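Local coordinates for protein putative oxidoreductase with NAD(P)-binding Rossmann-fold domain (Clostridium difficile, PDB 3UUW) that is probably an NAD(P)-dependent dehydrogenase of the Gfo/Idh/MocA family, with a substrate not established, at residues Tyr132-Glu141 against Glu225-Gly233; Lys196-Lys204 against Asn213-Gly221. One frame throughout, in Å; residues are numbered along the deposited sequence. Where two conformers were deposited one is given.

Interaction 1 of 2, residues Tyr132-Glu141 against Glu225-Gly233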
loop_
_atom_site.group_PDB
_atom_site.type_symbol
_atom_site.label_atom_id
_atom_site.label_comp_id
_atom_site.label_asym_id
_atom_site.label_seq_id
_atom_site.Cartn_x
_atom_site.Cartn_y
_atom_site.Cartn_z
ATOM N N TYR A 132 5.960 -17.943 -4.611
ATOM C CA TYR A 132 7.115 -17.985 -5.508
ATOM C C TYR A 132 6.844 -18.938 -6.673
ATOM O O TYR A 132 7.206 -18.656 -7.822
ATOM C CB TYR A 132 8.378 -18.437 -4.799
ATOM C CG TYR A 132 9.066 -17.412 -3.887
ATOM C CD1 TYR A 132 8.596 -16.121 -3.737
ATOM C CD2 TYR A 132 10.263 -17.736 -3.253
ATOM C CE1 TYR A 132 9.270 -15.190 -2.946
ATOM C CE2 TYR A 132 10.931 -16.816 -2.455
ATOM C CZ TYR A 132 10.433 -15.542 -2.307
ATOM O OH TYR A 132 11.116 -14.635 -1.529
ATOM N N LYS A 133 6.241 -20.083 -6.371
ATOM C CA LYS A 133 5.874 -21.009 -7.427
ATOM C C LYS A 133 4.885 -20.356 -8.400
ATOM O O LYS A 133 4.961 -20.580 -9.626
ATOM C CB LYS A 133 5.319 -22.319 -6.870
ATOM C CG LYS A 133 6.394 -23.179 -6.229
ATOM C CD LYS A 133 5.897 -24.527 -5.659
ATOM C CE LYS A 133 5.062 -25.347 -6.638
ATOM N NZ LYS A 133 5.857 -25.779 -7.820
ATOM N N GLU A 134 3.926 -19.617 -7.866
ATOM C CA GLU A 134 2.929 -18.966 -8.717
ATOM C C GLU A 134 3.576 -17.987 -9.684
ATOM O O GLU A 134 3.309 -18.047 -10.884
ATOM C CB GLU A 134 1.860 -18.285 -7.891
ATOM C CG GLU A 134 0.737 -17.716 -8.736
ATOM C CD GLU A 134 -0.503 -17.366 -7.938
ATOM O OE1 GLU A 134 -0.493 -17.504 -6.698
ATOM O OE2 GLU A 134 -1.493 -16.940 -8.572
ATOM N N ILE A 135 4.457 -17.117 -9.205
ATOM C CA ILE A 135 5.038 -16.122 -10.103
ATOM C C ILE A 135 5.973 -16.786 -11.090
ATOM O O ILE A 135 6.026 -16.382 -12.236
ATOM C CB ILE A 135 5.696 -14.897 -9.368
ATOM C CG1 ILE A 135 6.888 -15.303 -8.498
ATOM C CG2 ILE A 135 4.639 -14.165 -8.530
ATOM C CD1 ILE A 135 7.724 -14.078 -7.976
ATOM N N LYS A 136 6.657 -17.856 -10.668
ATOM C CA LYS A 136 7.538 -18.577 -11.576
ATOM C C LYS A 136 6.714 -19.204 -12.691
ATOM O O LYS A 136 7.078 -19.133 -13.867
ATOM C CB LYS A 136 8.288 -19.678 -10.842
ATOM C CG LYS A 136 9.273 -20.475 -11.697
ATOM C CD LYS A 136 9.909 -21.590 -10.854
ATOM C CE LYS A 136 10.924 -22.412 -11.624
ATOM N NZ LYS A 136 10.238 -23.320 -12.591
ATOM N N ASN A 137 5.605 -19.815 -12.314
ATOM C CA ASN A 137 4.741 -20.512 -13.287
ATOM C C ASN A 137 4.076 -19.542 -14.277
ATOM O O ASN A 137 3.836 -19.900 -15.439
ATOM C CB ASN A 137 3.654 -21.307 -12.562
ATOM C CG ASN A 137 4.175 -22.550 -11.865
ATOM O OD1 ASN A 137 5.255 -23.059 -12.177
ATOM N ND2 ASN A 137 3.367 -23.082 -10.939
ATOM N N ASN A 138 3.821 -18.308 -13.841
ATOM C CA ASN A 138 3.089 -17.331 -14.658
ATOM C C ASN A 138 3.960 -16.338 -15.433
ATOM O O ASN A 138 3.438 -15.514 -16.197
ATOM C CB ASN A 138 2.076 -16.581 -13.786
ATOM C CG ASN A 138 0.963 -17.459 -13.312
ATOM O OD1 ASN A 138 0.625 -18.455 -13.959
ATOM N ND2 ASN A 138 0.353 -17.098 -12.194
ATOM N N ALA A 139 5.274 -16.441 -15.262
ATOM C CA ALA A 139 6.218 -15.530 -15.914
ATOM C C ALA A 139 6.631 -16.105 -17.244
ATOM O O ALA A 139 7.034 -17.274 -17.328
ATOM C CB ALA A 139 7.439 -15.328 -15.043
ATOM N N THR A 140 6.503 -15.299 -18.289
ATOM C CA THR A 140 6.959 -15.697 -19.617
ATOM C C THR A 140 7.684 -14.508 -20.243
ATOM O O THR A 140 7.324 -13.359 -20.009
ATOM C CB THR A 140 5.806 -16.152 -20.510
ATOM O OG1 THR A 140 4.900 -15.066 -20.698
ATOM C CG2 THR A 140 5.058 -17.333 -19.874
ATOM N N GLU A 141 8.728 -14.783 -21.018
ATOM C CA GLU A 141 9.496 -13.719 -21.670
ATOM C C GLU A 141 10.081 -12.746 -20.627
ATOM O O GLU A 141 9.912 -11.525 -20.690
ATOM C CB GLU A 141 8.657 -13.024 -22.746
ATOM C CG GLU A 141 8.045 -14.035 -23.730
ATOM C CD GLU A 141 7.225 -13.386 -24.826
ATOM O OE1 GLU A 141 7.775 -12.550 -25.558
ATOM O OE2 GLU A 141 6.037 -13.733 -24.964
ATOM N N GLU A 225 12.115 -9.491 2.479
ATOM C CA GLU A 225 12.561 -10.364 1.407
ATOM C C GLU A 225 11.667 -10.010 0.248
ATOM O O GLU A 225 10.489 -9.748 0.431
ATOM C CB GLU A 225 12.458 -11.845 1.766
ATOM C CG GLU A 225 12.908 -12.777 0.642
ATOM C CD GLU A 225 13.127 -14.203 1.091
ATOM O OE1 GLU A 225 13.416 -14.416 2.290
ATOM O OE2 GLU A 225 13.009 -15.109 0.231
ATOM N N GLN A 226 12.236 -9.963 -0.956
ATOM C CA GLN A 226 11.432 -9.713 -2.128
ATOM C C GLN A 226 12.019 -10.372 -3.354
ATOM O O GLN A 226 13.226 -10.339 -3.544
ATOM C CB GLN A 226 11.336 -8.204 -2.399
ATOM C CG GLN A 226 10.456 -7.879 -3.586
ATOM C CD GLN A 226 10.332 -6.392 -3.797
ATOM O OE1 GLN A 226 9.585 -5.722 -3.105
ATOM N NE2 GLN A 226 11.069 -5.878 -4.760
ATOM N N VAL A 227 11.154 -11.015 -4.139
ATOM C CA VAL A 227 11.487 -11.461 -5.493
ATOM C C VAL A 227 10.617 -10.629 -6.459
ATOM O O VAL A 227 9.412 -10.482 -6.246
ATOM C CB VAL A 227 11.181 -12.929 -5.682
ATOM C CG1 VAL A 227 11.225 -13.313 -7.183
ATOM C CG2 VAL A 227 12.100 -13.744 -4.821
ATOM N N GLU A 228 11.243 -10.060 -7.476
ATOM C CA GLU A 228 10.560 -9.248 -8.480
ATOM C C GLU A 228 10.970 -9.777 -9.827
ATOM O O GLU A 228 12.187 -9.866 -10.128
ATOM C CB GLU A 228 10.984 -7.796 -8.373
ATOM C CG GLU A 228 10.407 -6.871 -9.423
ATOM C CD GLU A 228 10.793 -5.455 -9.121
ATOM O OE1 GLU A 228 11.998 -5.149 -9.256
ATOM O OE2 GLU A 228 9.908 -4.667 -8.707
ATOM N N ILE A 229 9.980 -10.131 -10.635
ATOM C CA ILE A 229 10.221 -10.605 -11.978
ATOM C C ILE A 229 9.647 -9.615 -12.984
ATOM O O ILE A 229 8.442 -9.326 -12.949
ATOM C CB ILE A 229 9.581 -11.985 -12.199
ATOM C CG1 ILE A 229 10.148 -13.022 -11.219
ATOM C CG2 ILE A 229 9.738 -12.458 -13.695
ATOM C CD1 ILE A 229 9.476 -14.400 -11.360
ATOM N N LEU A 230 10.508 -9.087 -13.851
ATOM C CA LEU A 230 10.097 -8.192 -14.946
ATOM C C LEU A 230 9.965 -9.029 -16.224
ATOM O O LEU A 230 10.941 -9.629 -16.691
ATOM C CB LEU A 230 11.110 -7.062 -15.167
ATOM C CG LEU A 230 11.238 -5.931 -14.136
ATOM C CD1 LEU A 230 11.908 -6.406 -12.863
ATOM C CD2 LEU A 230 12.038 -4.778 -14.739
ATOM N N SER A 231 8.769 -9.055 -16.796
ATOM C CA SER A 231 8.528 -9.837 -18.013
ATOM C C SER A 231 7.694 -9.038 -19.004
ATOM O O SER A 231 7.222 -7.955 -18.695
ATOM C CB SER A 231 7.874 -11.160 -17.677
ATOM O OG SER A 231 6.592 -10.960 -17.124
ATOM N N LYS A 232 7.530 -9.566 -20.207
ATOM C CA LYS A 232 6.775 -8.850 -21.214
ATOM C C LYS A 232 5.388 -8.483 -20.688
ATOM O O LYS A 232 4.584 -9.362 -20.352
ATOM C CB LYS A 232 6.651 -9.684 -22.483
ATOM C CG LYS A 232 5.824 -8.993 -23.552
ATOM C CD LYS A 232 5.677 -9.860 -24.783
ATOM C CE LYS A 232 6.748 -9.570 -25.787
ATOM N NZ LYS A 232 6.457 -8.282 -26.476
ATOM N N GLY A 233 5.130 -7.190 -20.593
ATOM C CA GLY A 233 3.837 -6.668 -20.159
ATOM C C GLY A 233 3.490 -6.833 -18.702
ATOM O O GLY A 233 2.360 -6.600 -18.310
HETATM O O HOH W 1 9.396 -12.643 -0.704
HETATM O O HOH W 2 4.812 -12.837 -17.829
HETATM O O HOH W 3 4.988 -12.076 -20.556
#
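Ile135 sets its CD1 methyl between two residues of the strand, 3.7 Å from Val227 CG1 and 3.8 Å from Ile229 CD1. Its CG1 branch stands between the backbone N and the carbonyl carbon (chi1 63°), which directs the longer arm at the strand. One turn further along, the small methyl of Ala139 allows a close approach, its CB lying 3.9 Å from Ile229 CG2. Toward the other end the Tyr132 ring reaches Val227, CZ to CG2 at 3.5 Å.

The helix and strand run nearly parallel, their axes 11° apart. This is helix-on-sheet packing in the alpha/beta C-terminal domain of the Gfo/Idh/MocA fold: Glu225, Val227 and Ile229 point toward the helix, and Ser231 toward the loop after it, while Leu178 of helix 160-179 also touches Val227.

Tyrosine suits the buried end, being apolar along its ring and polar at its tip. Tyr132 OH donates to Glu225 OE2 (2.6 Å), which lies in the ring plane and is approached on its anti side, 33° out of the carboxylate plane. Arg126 forms a salt bridge with the same oxygen, and a water donates to the hydroxyl.

At the exposed end Lys232 N bonds to Glu141 O (3.1 Å) from above the carbonyl plane. The two side chains run alongside each other, but Lys232 NZ pairs with Asp219 of the second subunit.

Interaction 2 of 2, residues Lys196-Lys204 against Asn213-Gly221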
loop_
_atom_site.group_PDB
_atom_site.type_symbol
_atom_site.label_atom_id
_atom_site.label_comp_id
_atom_site.label_asym_id
_atom_site.label_seq_id
_atom_site.Cartn_x
_atom_site.Cartn_y
_atom_site.Cartn_z
ATOM N N LYS A 196 35.989 -8.506 9.270
ATOM C CA LYS A 196 35.523 -9.482 8.270
ATOM C C LYS A 196 34.102 -10.026 8.440
ATOM O O LYS A 196 33.796 -11.133 7.963
ATOM C CB LYS A 196 36.533 -10.641 8.121
ATOM C CG LYS A 196 37.611 -10.415 7.068
ATOM C CD LYS A 196 38.298 -9.084 7.218
ATOM C CE LYS A 196 39.385 -8.906 6.179
ATOM N NZ LYS A 196 40.042 -7.583 6.328
ATOM N N ASN A 197 33.231 -9.249 9.081
ATOM C CA ASN A 197 31.818 -9.610 9.183
ATOM C C ASN A 197 31.093 -9.059 7.938
ATOM O O ASN A 197 31.461 -7.994 7.434
ATOM C CB ASN A 197 31.194 -9.018 10.436
ATOM C CG ASN A 197 32.043 -9.237 11.674
ATOM O OD1 ASN A 197 32.428 -8.284 12.333
ATOM N ND2 ASN A 197 32.380 -10.492 11.967
ATOM N N LEU A 198 30.062 -9.760 7.470
ATOM C CA LEU A 198 29.298 -9.325 6.305
ATOM C C LEU A 198 28.406 -8.130 6.602
ATOM O O LEU A 198 27.585 -8.168 7.529
ATOM C CB LEU A 198 28.403 -10.465 5.789
ATOM C CG LEU A 198 27.560 -10.150 4.535
ATOM C CD1 LEU A 198 28.461 -9.835 3.356
ATOM C CD2 LEU A 198 26.632 -11.300 4.202
ATOM N N ILE A 199 28.558 -7.080 5.805
ATOM C CA ILE A 199 27.644 -5.924 5.845
ATOM C C ILE A 199 26.650 -6.008 4.681
ATOM O O ILE A 199 25.429 -5.986 4.867
ATOM C CB ILE A 199 28.391 -4.574 5.719
ATOM C CG1 ILE A 199 29.380 -4.350 6.866
ATOM C CG2 ILE A 199 27.368 -3.406 5.662
ATOM C CD1 ILE A 199 30.300 -3.176 6.641
ATOM N N PHE A 200 27.185 -6.083 3.472
ATOM C CA PHE A 200 26.352 -6.100 2.267
ATOM C C PHE A 200 26.992 -6.952 1.200
ATOM O O PHE A 200 28.207 -6.954 1.054
ATOM C CB PHE A 200 26.198 -4.663 1.775
ATOM C CG PHE A 200 25.449 -4.534 0.489
ATOM C CD1 PHE A 200 24.061 -4.523 0.485
ATOM C CD2 PHE A 200 26.113 -4.438 -0.715
ATOM C CE1 PHE A 200 23.340 -4.428 -0.709
ATOM C CE2 PHE A 200 25.391 -4.344 -1.913
ATOM C CZ PHE A 200 24.002 -4.317 -1.896
ATOM N N VAL A 201 26.165 -7.679 0.448
ATOM C CA VAL A 201 26.639 -8.458 -0.679
ATOM C C VAL A 201 25.623 -8.359 -1.790
ATOM O O VAL A 201 24.420 -8.338 -1.542
ATOM C CB VAL A 201 26.893 -9.944 -0.314
ATOM C CG1 VAL A 201 25.632 -10.614 0.169
ATOM C CG2 VAL A 201 27.480 -10.731 -1.509
ATOM N N SER A 202 26.120 -8.309 -3.011
ATOM C CA SER A 202 25.269 -8.281 -4.182
ATOM C C SER A 202 25.984 -8.896 -5.361
ATOM O O SER A 202 27.212 -8.832 -5.458
ATOM C CB SER A 202 24.857 -6.850 -4.507
ATOM O OG SER A 202 24.143 -6.813 -5.723
ATOM N N HIS A 203 25.200 -9.508 -6.245
ATOM C CA HIS A 203 25.709 -10.099 -7.475
ATOM C C HIS A 203 24.774 -9.862 -8.619
ATOM O O HIS A 203 23.578 -9.658 -8.433
ATOM C CB HIS A 203 25.931 -11.589 -7.321
ATOM C CG HIS A 203 27.074 -11.907 -6.425
ATOM N ND1 HIS A 203 26.927 -12.067 -5.066
ATOM C CD2 HIS A 203 28.393 -12.000 -6.680
ATOM C CE1 HIS A 203 28.114 -12.292 -4.528
ATOM N NE2 HIS A 203 29.023 -12.230 -5.482
ATOM N N LYS A 204 25.349 -9.849 -9.805
ATOM C CA LYS A 204 24.569 -9.917 -11.010
ATOM C C LYS A 204 24.900 -11.272 -11.631
ATOM O O LYS A 204 26.094 -11.572 -11.929
ATOM C CB LYS A 204 24.898 -8.778 -11.955
ATOM C CG LYS A 204 24.061 -8.808 -13.223
ATOM C CD LYS A 204 24.418 -7.650 -14.150
ATOM C CE LYS A 204 23.772 -6.357 -13.719
ATOM N NZ LYS A 204 22.292 -6.411 -13.990
ATOM N N ASN A 213 19.562 -10.101 -10.360
ATOM C CA ASN A 213 20.276 -9.238 -9.444
ATOM C C ASN A 213 19.912 -9.616 -8.042
ATOM O O ASN A 213 18.761 -9.462 -7.640
ATOM C CB ASN A 213 19.915 -7.790 -9.726
ATOM C CG ASN A 213 20.185 -7.415 -11.163
ATOM O OD1 ASN A 213 21.343 -7.322 -11.568
ATOM N ND2 ASN A 213 19.130 -7.254 -11.959
ATOM N N THR A 214 20.917 -10.085 -7.296
ATOM C CA THR A 214 20.748 -10.576 -5.934
ATOM C C THR A 214 21.378 -9.627 -4.968
ATOM O O THR A 214 22.426 -9.077 -5.252
ATOM C CB THR A 214 21.409 -11.960 -5.751
ATOM O OG1 THR A 214 22.812 -11.896 -6.053
ATOM C CG2 THR A 214 20.749 -12.991 -6.672
ATOM N N SER A 215 20.734 -9.419 -3.816
ATOM C CA SER A 215 21.207 -8.429 -2.828
ATOM C C SER A 215 20.819 -8.751 -1.375
ATOM O O SER A 215 19.694 -9.128 -1.093
ATOM C CB SER A 215 20.644 -7.057 -3.204
ATOM O OG SER A 215 20.976 -6.049 -2.264
ATOM N N MET A 216 21.754 -8.525 -0.453
ATOM C CA MET A 216 21.529 -8.777 0.959
ATOM C C MET A 216 22.282 -7.737 1.819
ATOM O O MET A 216 23.514 -7.693 1.841
ATOM C CB MET A 216 21.972 -10.209 1.322
ATOM C CG MET A 216 22.114 -10.459 2.845
ATOM S SD MET A 216 22.407 -12.188 3.277
ATOM C CE MET A 216 20.769 -12.887 2.940
ATOM N N HIS A 217 21.519 -6.913 2.535
ATOM C CA HIS A 217 22.071 -5.918 3.454
ATOM C C HIS A 217 21.701 -6.358 4.861
ATOM O O HIS A 217 20.521 -6.476 5.208
ATOM C CB HIS A 217 21.515 -4.535 3.154
ATOM C CG HIS A 217 22.167 -3.438 3.920
ATOM N ND1 HIS A 217 21.555 -2.223 4.137
ATOM C CD2 HIS A 217 23.375 -3.365 4.519
ATOM C CE1 HIS A 217 22.363 -1.446 4.838
ATOM N NE2 HIS A 217 23.472 -2.115 5.087
ATOM N N ARG A 218 22.727 -6.618 5.652
ATOM C CA ARG A 218 22.587 -7.118 7.012
ATOM C C ARG A 218 22.325 -6.035 8.044
ATOM O O ARG A 218 22.005 -6.359 9.198
ATOM C CB ARG A 218 23.864 -7.866 7.411
ATOM C CG ARG A 218 24.283 -8.949 6.427
ATOM C CD ARG A 218 23.291 -10.104 6.356
ATOM N NE ARG A 218 23.182 -10.808 7.639
ATOM C CZ ARG A 218 22.425 -11.885 7.837
ATOM N NH1 ARG A 218 21.714 -12.408 6.836
ATOM N NH2 ARG A 218 22.387 -12.449 9.040
ATOM N N ASP A 219 22.466 -4.768 7.651
ATOM C CA ASP A 219 22.288 -3.642 8.565
ATOM C C ASP A 219 21.335 -2.632 7.933
ATOM O O ASP A 219 21.632 -1.435 7.841
ATOM C CB ASP A 219 23.649 -2.982 8.877
ATOM C CG ASP A 219 23.608 -2.120 10.134
ATOM O OD1 ASP A 219 22.602 -2.197 10.870
ATOM O OD2 ASP A 219 24.578 -1.365 10.402
ATOM N N SER A 220 20.177 -3.139 7.511
ATOM C CA SER A 220 19.134 -2.353 6.834
ATOM C C SER A 220 18.122 -1.748 7.829
ATOM O O SER A 220 18.377 -1.665 9.070
ATOM C CB SER A 220 18.423 -3.268 5.822
ATOM O OG SER A 220 17.546 -2.546 4.963
ATOM N N GLY A 221 17.002 -1.256 7.308
ATOM C CA GLY A 221 16.000 -0.588 8.137
ATOM C C GLY A 221 14.822 -1.442 8.498
ATOM O O GLY A 221 13.936 -1.006 9.230
#
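Phe200 and His217 meet in an offset edge-to-face pair, the edge of Phe200 toward the face of His217, with centroids 6.0 Å apart and planes at 74°. His217 CB lies at the Phe200 edge, 3.7 Å from CD1; a Phe200 CG anti to the backbone N (chi1 176°) lays the ring there. On one face of the imidazole lie Asp219 C and Ser220 N, toward the rim, while Ile199 O sits in its plane, 3.3 Å from CD2. The two aromatic side chains cross at about a right angle.

The antiparallel hairpin beneath them is ruled by backbone bonds: Val201 and Met216 exchange two, and Arg218 N adds a straight one to Ile199 O (2.9 Å, 171° at the hydrogen). Beta-branched Val201 suits an extended strand, and its CG1 packs on Met216 CB at 3.9 Å. That face also carries His203 and Thr214, whose OG1 is 3.4 Å from His203 CB; Tyr168 OH bonds to both His203 ND1 and Thr214 OG1. Flexible Arg218 lays its CG 4.0 Å from Leu198 CG, and the bends beyond it carry NH1 to a salt bridge with Asp167.

Ile199 and Phe200 make a classic beta bulge against Phe191 of strand 184-192. Helix 160-179 covers the face of Leu198, Val201 and Thr214; on the other face Phe200 packs on Val143 of the second subunit, and strand 142-150 flanks 211-217.

In the fold
From the N terminus the chain first builds the parallel nucleotide-binding sheet, then enters the C-terminal domain with helix 130-138. Interaction 1 closes a long loop there, bringing 132-141 onto 225-233 across 83 intervening residues. Interaction 2 is nested inside that loop: strand 198-206 turns back through a four-residue connection to pair with strand 211-217. Their centres are 22 Å apart and their segments meet only in sequence, yet both contacts reach one mixed sheet, where strand 142-150 lies between 211-217 and 224-231. Interaction 1 fixes a helix over the sheet, interaction 2 joins neighbouring strands within it, and both reach the second subunit.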